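Side-chain contacts in bifunctional GH43-CE protein (Bacteroides eggerthii, PDB 6MLY), which probably works as a xylan beta-xylosidase through its family 43 glycoside hydrolase part and carries a carbohydrate esterase part of the alpha/beta-hydrolase type: residues F607-A612 with S620-T625; A637-G642 with I718-K723; M681-N686 with S744-E749; L757-S762 with L778-D783. All blocks are in the same frame, centred on the assembly; numbering follows the deposited sequence.

Contact 1: residues F607-A612 with S620-T625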
loop_
_atom_site.group_PDB
_atom_site.type_symbol
_atom_site.label_atom_id
_atom_site.label_comp_id
_atom_site.label_asym_id
_atom_site.label_seq_id
_atom_site.Cartn_x
_atom_site.Cartn_y
_atom_site.Cartn_z
ATOM N N PHE A 607 -9.578 14.731 -17.574
ATOM C CA PHE A 607 -8.368 14.424 -16.817
ATOM C C PHE A 607 -7.486 13.435 -17.593
ATOM O O PHE A 607 -6.264 13.603 -17.652
ATOM C CB PHE A 607 -8.724 13.872 -15.434
ATOM C CG PHE A 607 -7.534 13.473 -14.604
ATOM C CD1 PHE A 607 -6.846 14.414 -13.855
ATOM C CD2 PHE A 607 -7.089 12.160 -14.586
ATOM C CE1 PHE A 607 -5.744 14.048 -13.095
ATOM C CE2 PHE A 607 -5.987 11.798 -13.824
ATOM C CZ PHE A 607 -5.318 12.741 -13.082
ATOM N N ILE A 608 -8.122 12.411 -18.172
ATOM C CA ILE A 608 -7.448 11.302 -18.848
ATOM C C ILE A 608 -6.595 11.828 -20.010
ATOM O O ILE A 608 -5.483 11.355 -20.219
ATOM C CB ILE A 608 -8.484 10.255 -19.315
ATOM C CG1 ILE A 608 -9.041 9.459 -18.131
ATOM C CG2 ILE A 608 -7.922 9.335 -20.391
ATOM C CD1 ILE A 608 -7.981 8.823 -17.257
ATOM N N ARG A 609 -7.140 12.780 -20.771
ATOM C CA ARG A 609 -6.463 13.311 -21.944
ATOM C C ARG A 609 -5.290 14.179 -21.480
ATOM O O ARG A 609 -4.185 14.079 -22.007
ATOM C CB ARG A 609 -7.447 14.085 -22.831
ATOM C CG ARG A 609 -8.450 13.201 -23.566
ATOM C CD ARG A 609 -8.990 13.822 -24.843
ATOM N NE ARG A 609 -9.731 12.868 -25.653
ATOM C CZ ARG A 609 -11.022 12.569 -25.493
ATOM N NH1 ARG A 609 -11.695 13.068 -24.470
ATOM N NH2 ARG A 609 -11.638 11.768 -26.352
ATOM N N ALA A 610 -5.546 15.003 -20.460
ATOM C CA ALA A 610 -4.605 15.995 -19.971
ATOM C C ALA A 610 -3.386 15.315 -19.333
ATOM O O ALA A 610 -2.281 15.866 -19.369
ATOM C CB ALA A 610 -5.304 16.905 -18.993
ATOM N N ASN A 611 -3.598 14.125 -18.753
ATOM C CA ASN A 611 -2.548 13.375 -18.070
ATOM C C ASN A 611 -2.198 12.105 -18.857
ATOM O O ASN A 611 -1.631 11.169 -18.298
ATOM C CB ASN A 611 -2.959 13.051 -16.631
ATOM C CG ASN A 611 -2.957 14.272 -15.735
ATOM O OD1 ASN A 611 -2.005 14.496 -14.978
ATOM N ND2 ASN A 611 -4.007 15.074 -15.833
ATOM N N ALA A 612 -2.490 12.103 -20.164
ATOM C CA ALA A 612 -2.390 10.903 -21.007
ATOM C C ALA A 612 -0.936 10.413 -21.083
ATOM O O ALA A 612 -0.658 9.238 -20.816
ATOM C CB ALA A 612 -2.947 11.195 -22.380
ATOM N N SER A 620 -6.529 8.735 -28.513
ATOM C CA SER A 620 -7.149 8.751 -29.828
ATOM C C SER A 620 -8.440 7.923 -29.767
ATOM O O SER A 620 -9.338 8.113 -30.579
ATOM C CB SER A 620 -6.204 8.252 -30.898
ATOM O OG SER A 620 -6.047 6.842 -30.833
ATOM N N PHE A 621 -8.503 7.016 -28.782
ATOM C CA PHE A 621 -9.673 6.217 -28.476
ATOM C C PHE A 621 -9.919 6.202 -26.959
ATOM O O PHE A 621 -9.052 5.786 -26.188
ATOM C CB PHE A 621 -9.488 4.793 -29.008
ATOM C CG PHE A 621 -10.685 3.891 -28.830
ATOM C CD1 PHE A 621 -11.667 3.814 -29.808
ATOM C CD2 PHE A 621 -10.829 3.117 -27.688
ATOM C CE1 PHE A 621 -12.763 2.980 -29.648
ATOM C CE2 PHE A 621 -11.930 2.288 -27.529
ATOM C CZ PHE A 621 -12.893 2.219 -28.509
ATOM N N ILE A 622 -11.114 6.652 -26.554
ATOM C CA ILE A 622 -11.644 6.479 -25.197
ATOM C C ILE A 622 -13.054 5.865 -25.288
ATOM O O ILE A 622 -14.029 6.558 -25.604
ATOM C CB ILE A 622 -11.653 7.821 -24.436
ATOM C CG1 ILE A 622 -10.243 8.413 -24.311
ATOM C CG2 ILE A 622 -12.325 7.663 -23.079
ATOM C CD1 ILE A 622 -10.182 9.751 -23.607
ATOM N N GLY A 623 -13.157 4.558 -25.015
ATOM C CA GLY A 623 -14.454 3.892 -24.839
ATOM C C GLY A 623 -15.039 4.192 -23.468
ATOM O O GLY A 623 -14.369 4.786 -22.631
ATOM N N ILE A 624 -16.291 3.784 -23.237
ATOM C CA ILE A 624 -16.948 3.980 -21.943
ATOM C C ILE A 624 -18.137 3.020 -21.841
ATOM O O ILE A 624 -18.815 2.763 -22.830
ATOM C CB ILE A 624 -17.381 5.448 -21.749
ATOM C CG1 ILE A 624 -17.862 5.718 -20.320
ATOM C CG2 ILE A 624 -18.430 5.851 -22.777
ATOM C CD1 ILE A 624 -17.923 7.185 -19.960
ATOM N N THR A 625 -18.378 2.516 -20.628
ATOM C CA THR A 625 -19.406 1.516 -20.379
ATOM C C THR A 625 -19.814 1.556 -18.902
ATOM O O THR A 625 -19.177 2.218 -18.094
ATOM C CB THR A 625 -18.915 0.133 -20.826
ATOM O OG1 THR A 625 -19.943 -0.827 -20.579
ATOM C CG2 THR A 625 -17.640 -0.289 -20.128
#
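Ile-608, near the C-terminal end of helix 596-610, lies over Ile-622 of strand 621-627, their CA atoms 9.0 Å apart. Both side chains set out toward the other segment. From the strand, Ile-622 makes the whole contact. Its CG1 stands anti to the carbonyl carbon (chi1 -60°) and carries CD1 out to the helix. There CD1 meets two neighbours. The first is the methyl branch of Ile-608, with CG2 4.0 Å from Ile-622 CD1. The second is Arg-609, whose chain runs extended from CG to NE. Ile-622 CD1 sits over the centre of one guanidinium face, 3.5 Å from Arg-609 CZ. The methyl therefore leaves the N-H groups of the arginine to other partners. NH2 is hydrogen-bonded to the carbonyl O of Arg-668, and NH1 makes a weak bond to the O of Ser-666. These bonds would help hold the guanidinium plane in place against the methyl. Helix 596-610 belongs to the crossover between parallel strands 579-584 and 621-627, and the contact packs it on the sheet of the alpha/beta-hydrolase fold. Strand 621-627 leads on to a probable nucleophile elbow. No hydrogen bond crosses between the segments. CD1 packs against a methyl of Ile-608 and against the guanidinium face, which implies packing by shape and dispersion, while NH2, and weakly NH1, turn to backbone carbonyls.

Contact 2: residues A637-G642 with I718-K723. With NA (sodium ion), chain H.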
loop_
_atom_site.group_PDB
_atom_site.type_symbol
_atom_site.label_atom_id
_atom_site.label_comp_id
_atom_site.label_asym_id
_atom_site.label_seq_id
_atom_site.Cartn_x
_atom_site.Cartn_y
_atom_site.Cartn_z
ATOM N N ALA A 637 -23.204 10.550 -21.778
ATOM C CA ALA A 637 -21.874 10.986 -22.199
ATOM C C ALA A 637 -21.709 10.792 -23.712
ATOM O O ALA A 637 -21.179 11.663 -24.389
ATOM C CB ALA A 637 -20.821 10.226 -21.436
ATOM N N GLY A 638 -22.172 9.640 -24.218
ATOM C CA GLY A 638 -22.132 9.276 -25.648
ATOM C C GLY A 638 -22.843 10.276 -26.552
ATOM O O GLY A 638 -22.310 10.665 -27.596
ATOM N N THR A 639 -24.043 10.709 -26.155
ATOM C CA THR A 639 -24.874 11.522 -27.040
ATOM C C THR A 639 -24.539 13.015 -26.899
ATOM O O THR A 639 -24.985 13.815 -27.735
ATOM C CB THR A 639 -26.374 11.240 -26.848
ATOM O OG1 THR A 639 -26.791 11.627 -25.541
ATOM C CG2 THR A 639 -26.731 9.786 -27.060
ATOM N N THR A 640 -23.744 13.393 -25.888
ATOM C CA THR A 640 -23.520 14.820 -25.579
ATOM C C THR A 640 -22.090 15.268 -25.927
ATOM O O THR A 640 -21.679 16.363 -25.544
ATOM C CB THR A 640 -23.905 15.128 -24.126
ATOM O OG1 THR A 640 -23.106 14.329 -23.254
ATOM C CG2 THR A 640 -25.376 14.883 -23.869
ATOM N N ASN A 641 -21.365 14.452 -26.702
ATOM C CA ASN A 641 -20.116 14.866 -27.342
ATOM C C ASN A 641 -20.274 16.276 -27.920
ATOM O O ASN A 641 -20.989 16.473 -28.892
ATOM C CB ASN A 641 -19.696 13.909 -28.463
ATOM C CG ASN A 641 -18.911 12.709 -27.975
ATOM O OD1 ASN A 641 -18.424 12.689 -26.845
ATOM N ND2 ASN A 641 -18.759 11.711 -28.829
ATOM N N GLY A 642 -19.598 17.247 -27.304
ATOM C CA GLY A 642 -19.494 18.597 -27.830
ATOM C C GLY A 642 -20.611 19.501 -27.343
ATOM O O GLY A 642 -20.717 20.637 -27.796
ATOM N N ILE A 718 -31.471 10.127 -25.109
ATOM C CA ILE A 718 -32.171 10.152 -26.414
ATOM C C ILE A 718 -32.208 11.590 -26.960
ATOM O O ILE A 718 -31.967 11.810 -28.139
ATOM C CB ILE A 718 -33.583 9.522 -26.316
ATOM C CG1 ILE A 718 -33.514 7.995 -26.197
ATOM C CG2 ILE A 718 -34.459 9.954 -27.482
ATOM C CD1 ILE A 718 -34.861 7.309 -26.059
ATOM N N THR A 719 -32.496 12.556 -26.084
ATOM C CA THR A 719 -32.585 13.977 -26.422
ATOM C C THR A 719 -31.458 14.411 -27.376
ATOM O O THR A 719 -31.703 15.205 -28.276
ATOM C CB THR A 719 -32.561 14.833 -25.147
ATOM O OG1 THR A 719 -33.653 14.399 -24.336
ATOM C CG2 THR A 719 -32.671 16.322 -25.400
ATOM N N TYR A 720 -30.240 13.896 -27.176
ATOM C CA TYR A 720 -29.020 14.484 -27.748
ATOM C C TYR A 720 -28.440 13.624 -28.884
ATOM O O TYR A 720 -27.278 13.820 -29.257
ATOM C CB TYR A 720 -27.980 14.678 -26.637
ATOM C CG TYR A 720 -28.496 15.370 -25.397
ATOM C CD1 TYR A 720 -28.544 16.754 -25.320
ATOM C CD2 TYR A 720 -28.945 14.648 -24.301
ATOM C CE1 TYR A 720 -29.033 17.400 -24.197
ATOM C CE2 TYR A 720 -29.432 15.280 -23.169
ATOM C CZ TYR A 720 -29.476 16.662 -23.115
ATOM O OH TYR A 720 -29.951 17.305 -22.012
ATOM N N ILE A 721 -29.232 12.692 -29.435
ATOM C CA ILE A 721 -28.767 11.768 -30.495
ATOM C C ILE A 721 -28.714 12.502 -31.843
ATOM O O ILE A 721 -29.659 13.192 -32.233
ATOM C CB ILE A 721 -29.663 10.519 -30.612
ATOM C CG1 ILE A 721 -29.746 9.726 -29.308
ATOM C CG2 ILE A 721 -29.194 9.642 -31.765
ATOM C CD1 ILE A 721 -30.787 8.623 -29.339
ATOM N N ASP A 722 -27.621 12.282 -32.580
ATOM C CA ASP A 722 -27.441 12.822 -33.914
ATOM C C ASP A 722 -26.564 11.842 -34.704
ATOM O O ASP A 722 -26.140 10.825 -34.165
ATOM C CB ASP A 722 -26.891 14.251 -33.844
ATOM C CG ASP A 722 -25.413 14.333 -33.518
ATOM O OD1 ASP A 722 -25.079 14.688 -32.361
ATOM O OD2 ASP A 722 -24.609 14.055 -34.427
ATOM N N LYS A 723 -26.286 12.175 -35.968
ATOM C CA LYS A 723 -25.655 11.261 -36.934
ATOM C C LYS A 723 -24.170 11.062 -36.582
ATOM O O LYS A 723 -23.593 10.011 -36.877
ATOM C CB LYS A 723 -25.792 11.791 -38.370
ATOM C CG LYS A 723 -27.085 12.529 -38.712
ATOM C CD LYS A 723 -28.316 11.643 -38.757
ATOM C CE LYS A 723 -29.617 12.416 -38.876
ATOM N NZ LYS A 723 -30.757 11.539 -39.237
HETATM NA NA NA H . -25.357 14.820 -29.899
#
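Thr-639 and Tyr-720 come together with CA atoms only 5.1 Å apart, and a sodium ion joins their backbones. The carbonyl O of Thr-639 lies 2.4 Å from the sodium ion, and the O of Tyr-720 is 2.3 Å from it. These two oxygens are close to each other because both bind the metal, not through a hydrogen bond. The tightly packed part is built around them. Thr-639 CB points toward the loop. Its OG1 lies 3.5 Å from Tyr-720 CB and is hydrogen-bonded to the O of Pro-717. Its CG2 turns the other way and rests 3.8 Å from Ile-721 CG1. Thr-640 covers one face of the tyrosine ring in a CH-pi contact, with CG2 3.8 Å from the ring centroid and 25° off the normal. Thr-719 CB lies over the opposite face, offset toward the rim. The Tyr-720 hydroxyl is fixed further off, on the O of Leu-714. In the alpha/beta-hydrolase fold, the contact ties the C-terminal part of helix 629-639 to the loop before strand 727-733. The looser side lies beyond the metal. Asp-722 is partly exposed and makes no direct contact with residues 637-642; it reaches them through the sodium ion, which OD1 binds at 2.5 Å. A chi1 of 77° swings the carboxylate round to the ion. Asp-722 OD2 accepts from the backbone N of Asn-724, and both carboxylate oxygens of Asp-725 complete the site.

Contact 3: residues M681-N686 with S744-E749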
loop_
_atom_site.group_PDB
_atom_site.type_symbol
_atom_site.label_atom_id
_atom_site.label_comp_id
_atom_site.label_asym_id
_atom_site.label_seq_id
_atom_site.Cartn_x
_atom_site.Cartn_y
_atom_site.Cartn_z
ATOM N N MET A 681 -36.998 8.531 -17.829
ATOM C CA MET A 681 -37.658 8.363 -16.539
ATOM C C MET A 681 -39.112 8.849 -16.629
ATOM O O MET A 681 -39.885 8.648 -15.692
ATOM C CB MET A 681 -36.931 9.115 -15.417
ATOM C CG MET A 681 -35.414 8.942 -15.418
ATOM S SD MET A 681 -34.844 7.249 -15.727
ATOM C CE MET A 681 -33.182 7.600 -16.300
ATOM N N THR A 682 -39.483 9.462 -17.763
ATOM C CA THR A 682 -40.874 9.846 -18.036
ATOM C C THR A 682 -41.708 8.594 -18.344
ATOM O O THR A 682 -42.936 8.643 -18.290
ATOM C CB THR A 682 -40.977 10.864 -19.180
ATOM O OG1 THR A 682 -40.694 10.202 -20.410
ATOM C CG2 THR A 682 -40.040 12.043 -19.024
ATOM N N ARG A 683 -41.033 7.485 -18.671
ATOM C CA ARG A 683 -41.674 6.209 -18.965
ATOM C C ARG A 683 -40.943 5.073 -18.238
ATOM O O ARG A 683 -40.788 3.978 -18.782
ATOM C CB ARG A 683 -41.688 5.985 -20.480
ATOM C CG ARG A 683 -42.348 7.116 -21.257
ATOM C CD ARG A 683 -42.439 6.838 -22.739
ATOM N NE ARG A 683 -41.188 7.111 -23.427
ATOM C CZ ARG A 683 -40.741 6.433 -24.477
ATOM N NH1 ARG A 683 -41.375 5.352 -24.898
ATOM N NH2 ARG A 683 -39.653 6.835 -25.103
ATOM N N MET A 684 -40.513 5.345 -16.999
ATOM C CA MET A 684 -39.763 4.388 -16.187
ATOM C C MET A 684 -40.729 3.422 -15.492
ATOM O O MET A 684 -40.354 2.287 -15.204
ATOM C CB MET A 684 -38.918 5.099 -15.129
ATOM C CG MET A 684 -37.797 4.236 -14.572
ATOM S SD MET A 684 -36.529 3.829 -15.800
ATOM C CE MET A 684 -36.242 2.110 -15.393
ATOM N N GLU A 685 -41.952 3.893 -15.218
ATOM C CA GLU A 685 -42.977 3.127 -14.505
ATOM C C GLU A 685 -43.928 2.498 -15.530
ATOM O O GLU A 685 -44.584 3.217 -16.289
ATOM C CB GLU A 685 -43.740 4.041 -13.539
ATOM C CG GLU A 685 -44.175 3.363 -12.245
ATOM C CD GLU A 685 -45.340 2.393 -12.375
ATOM O OE1 GLU A 685 -46.462 2.844 -12.693
ATOM O OE2 GLU A 685 -45.123 1.186 -12.155
ATOM N N ASN A 686 -43.986 1.160 -15.549
ATOM C CA ASN A 686 -44.922 0.406 -16.404
ATOM C C ASN A 686 -44.748 0.837 -17.872
ATOM O O ASN A 686 -45.702 0.860 -18.643
ATOM C CB ASN A 686 -46.367 0.559 -15.903
ATOM C CG ASN A 686 -46.959 -0.730 -15.366
ATOM O OD1 ASN A 686 -47.951 -1.236 -15.895
ATOM N ND2 ASN A 686 -46.362 -1.270 -14.315
ATOM N N SER A 744 -33.977 0.037 -22.646
ATOM C CA SER A 744 -32.922 -0.236 -23.618
ATOM C C SER A 744 -33.466 -0.135 -25.052
ATOM O O SER A 744 -32.797 0.440 -25.913
ATOM C CB SER A 744 -32.266 -1.572 -23.360
ATOM O OG SER A 744 -31.158 -1.428 -22.481
ATOM N N ILE A 745 -34.678 -0.662 -25.291
ATOM C CA ILE A 745 -35.271 -0.739 -26.649
ATOM C C ILE A 745 -35.655 0.666 -27.141
ATOM O O ILE A 745 -35.361 1.014 -28.283
ATOM C CB ILE A 745 -36.456 -1.726 -26.701
ATOM C CG1 ILE A 745 -36.024 -3.137 -26.293
ATOM C CG2 ILE A 745 -37.092 -1.716 -28.082
ATOM C CD1 ILE A 745 -37.162 -4.087 -26.013
ATOM N N PHE A 746 -36.300 1.462 -26.277
ATOM C CA PHE A 746 -36.520 2.890 -26.535
ATOM C C PHE A 746 -35.229 3.532 -27.062
ATOM O O PHE A 746 -35.254 4.269 -28.040
ATOM C CB PHE A 746 -36.933 3.652 -25.269
ATOM C CG PHE A 746 -38.265 3.299 -24.650
ATOM C CD1 PHE A 746 -39.243 2.614 -25.359
ATOM C CD2 PHE A 746 -38.553 3.694 -23.349
ATOM C CE1 PHE A 746 -40.461 2.308 -24.773
ATOM C CE2 PHE A 746 -39.776 3.390 -22.769
ATOM C CZ PHE A 746 -40.729 2.698 -23.482
ATOM N N PHE A 747 -34.110 3.246 -26.391
ATOM C CA PHE A 747 -32.822 3.866 -26.677
ATOM C C PHE A 747 -32.266 3.338 -28.006
ATOM O O PHE A 747 -31.864 4.118 -28.860
ATOM C CB PHE A 747 -31.865 3.650 -25.497
ATOM C CG PHE A 747 -30.523 4.330 -25.608
ATOM C CD1 PHE A 747 -30.421 5.651 -26.018
ATOM C CD2 PHE A 747 -29.358 3.657 -25.278
ATOM C CE1 PHE A 747 -29.184 6.274 -26.109
ATOM C CE2 PHE A 747 -28.122 4.284 -25.360
ATOM C CZ PHE A 747 -28.037 5.592 -25.780
ATOM N N SER A 748 -32.242 2.013 -28.174
ATOM C CA SER A 748 -31.676 1.400 -29.379
ATOM C C SER A 748 -32.448 1.828 -30.639
ATOM O O SER A 748 -31.835 2.005 -31.688
ATOM C CB SER A 748 -31.598 -0.101 -29.263
ATOM O OG SER A 748 -32.449 -0.582 -28.241
ATOM N N GLU A 749 -33.772 2.011 -30.539
ATOM C CA GLU A 749 -34.571 2.452 -31.703
ATOM C C GLU A 749 -34.182 3.890 -32.068
ATOM O O GLU A 749 -33.952 4.196 -33.233
ATOM C CB GLU A 749 -36.083 2.341 -31.465
ATOM C CG GLU A 749 -36.632 0.924 -31.542
ATOM C CD GLU A 749 -36.304 0.139 -32.804
ATOM O OE1 GLU A 749 -37.155 0.125 -33.756
ATOM O OE2 GLU A 749 -35.224 -0.495 -32.827
#
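Helix 741-752 flanks the sheet of the alpha/beta-hydrolase part, and its Phe-746 meets Arg-683 from the loop that follows strand 671-675. Each of the two side chains leaves its backbone in the direction of the other. The contact is a cation-pi stack. The guanidinium lies nearly flat on the ring, with Arg-683 CZ 3.7 Å from the centroid of the Phe-746 ring and 14° off its normal. The planes are tilted by 26°. Arg-683 NH1 sits over the middle of the ring face, while CE2 of Phe-746 lies under the rim of the guanidinium. A bend at chi3 (-81°) folds the arginine chain over, bringing its flat end down on the ring. The stack joins the loop between strand 671-675 and helix 696-701 to helix 741-752, as a surface contact. The helix itself is held to strand 727-733 by a hydrogen bond between Ser-744 OG and His-732 ND1. Asp-680 holds the other part of the arginine through a salt bridge from NE to OD2, which probably helps steady the plane.

Contact 4: residues L757-S762 with L778-D783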
loop_
_atom_site.group_PDB
_atom_site.type_symbol
_atom_site.label_atom_id
_atom_site.label_comp_id
_atom_site.label_asym_id
_atom_site.label_seq_id
_atom_site.Cartn_x
_atom_site.Cartn_y
_atom_site.Cartn_z
ATOM N N LEU A 757 -26.706 2.829 -33.449
ATOM C CA LEU A 757 -26.727 1.493 -32.871
ATOM C C LEU A 757 -25.919 0.528 -33.751
ATOM O O LEU A 757 -26.243 0.315 -34.925
ATOM C CB LEU A 757 -28.177 1.022 -32.731
ATOM C CG LEU A 757 -28.364 -0.270 -31.938
ATOM C CD1 LEU A 757 -28.065 -0.039 -30.462
ATOM C CD2 LEU A 757 -29.767 -0.823 -32.122
ATOM N N GLU A 758 -24.859 -0.038 -33.162
ATOM C CA GLU A 758 -24.094 -1.145 -33.745
ATOM C C GLU A 758 -24.882 -2.452 -33.573
ATOM O O GLU A 758 -24.967 -3.253 -34.502
ATOM C CB GLU A 758 -22.716 -1.253 -33.082
ATOM C CG GLU A 758 -21.961 -2.547 -33.370
ATOM C CD GLU A 758 -20.948 -2.512 -34.504
ATOM O OE1 GLU A 758 -20.753 -1.432 -35.103
ATOM O OE2 GLU A 758 -20.345 -3.571 -34.777
ATOM N N GLU A 759 -25.436 -2.661 -32.372
ATOM C CA GLU A 759 -26.063 -3.917 -32.010
ATOM C C GLU A 759 -26.885 -3.751 -30.728
ATOM O O GLU A 759 -26.408 -3.177 -29.753
ATOM C CB GLU A 759 -24.979 -4.976 -31.817
ATOM C CG GLU A 759 -25.491 -6.402 -31.831
ATOM C CD GLU A 759 -24.391 -7.436 -31.659
ATOM O OE1 GLU A 759 -23.207 -7.030 -31.533
ATOM O OE2 GLU A 759 -24.713 -8.640 -31.640
ATOM N N PHE A 760 -28.124 -4.261 -30.753
ATOM C CA PHE A 760 -28.935 -4.475 -29.553
ATOM C C PHE A 760 -28.891 -5.965 -29.192
ATOM O O PHE A 760 -29.108 -6.812 -30.063
ATOM C CB PHE A 760 -30.373 -3.994 -29.767
ATOM C CG PHE A 760 -31.335 -4.423 -28.688
ATOM C CD1 PHE A 760 -31.233 -3.914 -27.404
ATOM C CD2 PHE A 760 -32.335 -5.346 -28.950
ATOM C CE1 PHE A 760 -32.110 -4.314 -26.409
ATOM C CE2 PHE A 760 -33.214 -5.744 -27.953
ATOM C CZ PHE A 760 -33.103 -5.225 -26.686
ATOM N N ILE A 761 -28.605 -6.268 -27.916
ATOM C CA ILE A 761 -28.437 -7.650 -27.433
ATOM C C ILE A 761 -29.459 -7.943 -26.329
ATOM O O ILE A 761 -29.415 -7.346 -25.261
ATOM C CB ILE A 761 -26.999 -7.905 -26.951
ATOM C CG1 ILE A 761 -25.983 -7.600 -28.055
ATOM C CG2 ILE A 761 -26.857 -9.326 -26.424
ATOM C CD1 ILE A 761 -24.543 -7.738 -27.623
ATOM N N SER A 762 -30.349 -8.904 -26.607
ATOM C CA SER A 762 -31.456 -9.263 -25.741
ATOM C C SER A 762 -31.220 -10.667 -25.168
ATOM O O SER A 762 -31.514 -11.667 -25.830
ATOM C CB SER A 762 -32.757 -9.170 -26.501
ATOM O OG SER A 762 -33.864 -9.129 -25.617
ATOM N N LEU A 778 -20.110 -10.406 -22.748
ATOM C CA LEU A 778 -18.834 -9.787 -22.379
ATOM C C LEU A 778 -17.925 -9.712 -23.614
ATOM O O LEU A 778 -17.407 -8.650 -23.935
ATOM C CB LEU A 778 -18.187 -10.601 -21.250
ATOM C CG LEU A 778 -17.130 -9.880 -20.412
ATOM C CD1 LEU A 778 -17.767 -8.836 -19.503
ATOM C CD2 LEU A 778 -16.329 -10.876 -19.588
ATOM N N LYS A 779 -17.777 -10.840 -24.317
ATOM C CA LYS A 779 -16.874 -10.966 -25.469
ATOM C C LYS A 779 -17.266 -9.981 -26.583
ATOM O O LYS A 779 -16.398 -9.501 -27.319
ATOM C CB LYS A 779 -16.879 -12.406 -25.994
ATOM C CG LYS A 779 -15.785 -12.745 -27.001
ATOM C CD LYS A 779 -16.245 -13.683 -28.101
ATOM C CE LYS A 779 -15.151 -14.044 -29.085
ATOM N NZ LYS A 779 -14.727 -12.882 -29.903
ATOM N N LYS A 780 -18.565 -9.686 -26.716
ATOM C CA LYS A 780 -19.042 -8.778 -27.754
ATOM C C LYS A 780 -18.662 -7.335 -27.411
ATOM O O LYS A 780 -18.403 -6.541 -28.310
ATOM C CB LYS A 780 -20.550 -8.925 -27.961
ATOM C CG LYS A 780 -20.939 -10.034 -28.929
ATOM C CD LYS A 780 -22.419 -10.271 -28.999
ATOM C CE LYS A 780 -22.797 -11.331 -30.008
ATOM N NZ LYS A 780 -24.269 -11.452 -30.118
ATOM N N MET A 781 -18.636 -7.010 -26.115
ATOM C CA MET A 781 -18.200 -5.693 -25.636
ATOM C C MET A 781 -16.751 -5.440 -26.076
ATOM O O MET A 781 -16.425 -4.367 -26.591
ATOM C CB MET A 781 -18.281 -5.604 -24.108
ATOM C CG MET A 781 -17.932 -4.233 -23.566
ATOM S SD MET A 781 -18.013 -4.160 -21.768
ATOM C CE MET A 781 -16.545 -5.101 -21.348
ATOM N N ILE A 782 -15.902 -6.452 -25.865
ATOM C CA ILE A 782 -14.473 -6.396 -26.164
ATOM C C ILE A 782 -14.285 -6.228 -27.681
ATOM O O ILE A 782 -13.579 -5.322 -28.125
ATOM C CB ILE A 782 -13.754 -7.653 -25.624
ATOM C CG1 ILE A 782 -13.989 -7.863 -24.124
ATOM C CG2 ILE A 782 -12.268 -7.614 -25.951
ATOM C CD1 ILE A 782 -13.704 -6.649 -23.269
ATOM N N ASP A 783 -14.939 -7.098 -28.462
ATOM C CA ASP A 783 -14.773 -7.156 -29.917
ATOM C C ASP A 783 -15.207 -5.834 -30.566
ATOM O O ASP A 783 -14.632 -5.427 -31.581
ATOM C CB ASP A 783 -15.547 -8.334 -30.510
ATOM C CG ASP A 783 -14.901 -9.682 -30.245
ATOM O OD1 ASP A 783 -13.820 -9.704 -29.631
ATOM O OD2 ASP A 783 -15.484 -10.701 -30.662
#
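Lys-780 of helix 775-789 meets Glu-759 and Ile-761 of strand 757-763, and within residues 778-783 it alone makes the contact. The charged part is a salt bridge. Lys-780 NZ donates to Glu-759 OE2 at 3.2 Å. It comes to the syn side of that oxygen and lies 24° out of the carboxylate plane. The two side chains cross at about a right angle. Both are extended beyond CG, which gives them the length to span the gap. With Glu-759 CG anti to the backbone N (chi1 -163°), the straight chain carries the carboxylate out to Lys-780 NZ. The apolar part runs along the lysine chain. Ile-761 CD1 rests 3.6 Å from Lys-780 CD and 4.2 Å from Lys-780 CB, so the methyl covers the aliphatic stem while NZ reaches past it to the acid. Strand 757-763 lies at one end of the alpha/beta-hydrolase sheet and pairs in parallel with strand 727-733. Its backbone bonds there join Glu-759 and Ile-761 to Val-730, and Ile-761 also to His-732. The contact thus lays the C-terminal helix 775-789 against this end strand. A further ion pair links the same two elements, from Glu-758 OE2 to Arg-787 NH2. Ile-761 also touches Thr-777, just before the helix segment. Lys-780 is exposed and Glu-759 partly exposed, so their salt bridge lies at the surface.

Overall arrangement
Contact 1 comes first along the chain and closes a short loop of seven residues between helix 596-610 and strand 621-627. That strand leads into helix 629-639, where contact 2 opens. Contact 2 spans 75 residues. Contact 3 opens inside that span, in the loop after strand 671-675, and closes beyond it on helix 741-752, so contacts 2 and 3 cross. They also touch, as Ile-718 packs on Phe-746 and Phe-747. Contact 4 follows in series and closes 15 residues, joining the end strand to the C-terminal helix. It touches contact 3 through Phe-760 and Leu-757, and contact 1 where Met-781 meets Thr-625. Contacts 1 and 4 set helices on the sheet; contacts 2 and 3 tie helices to loops.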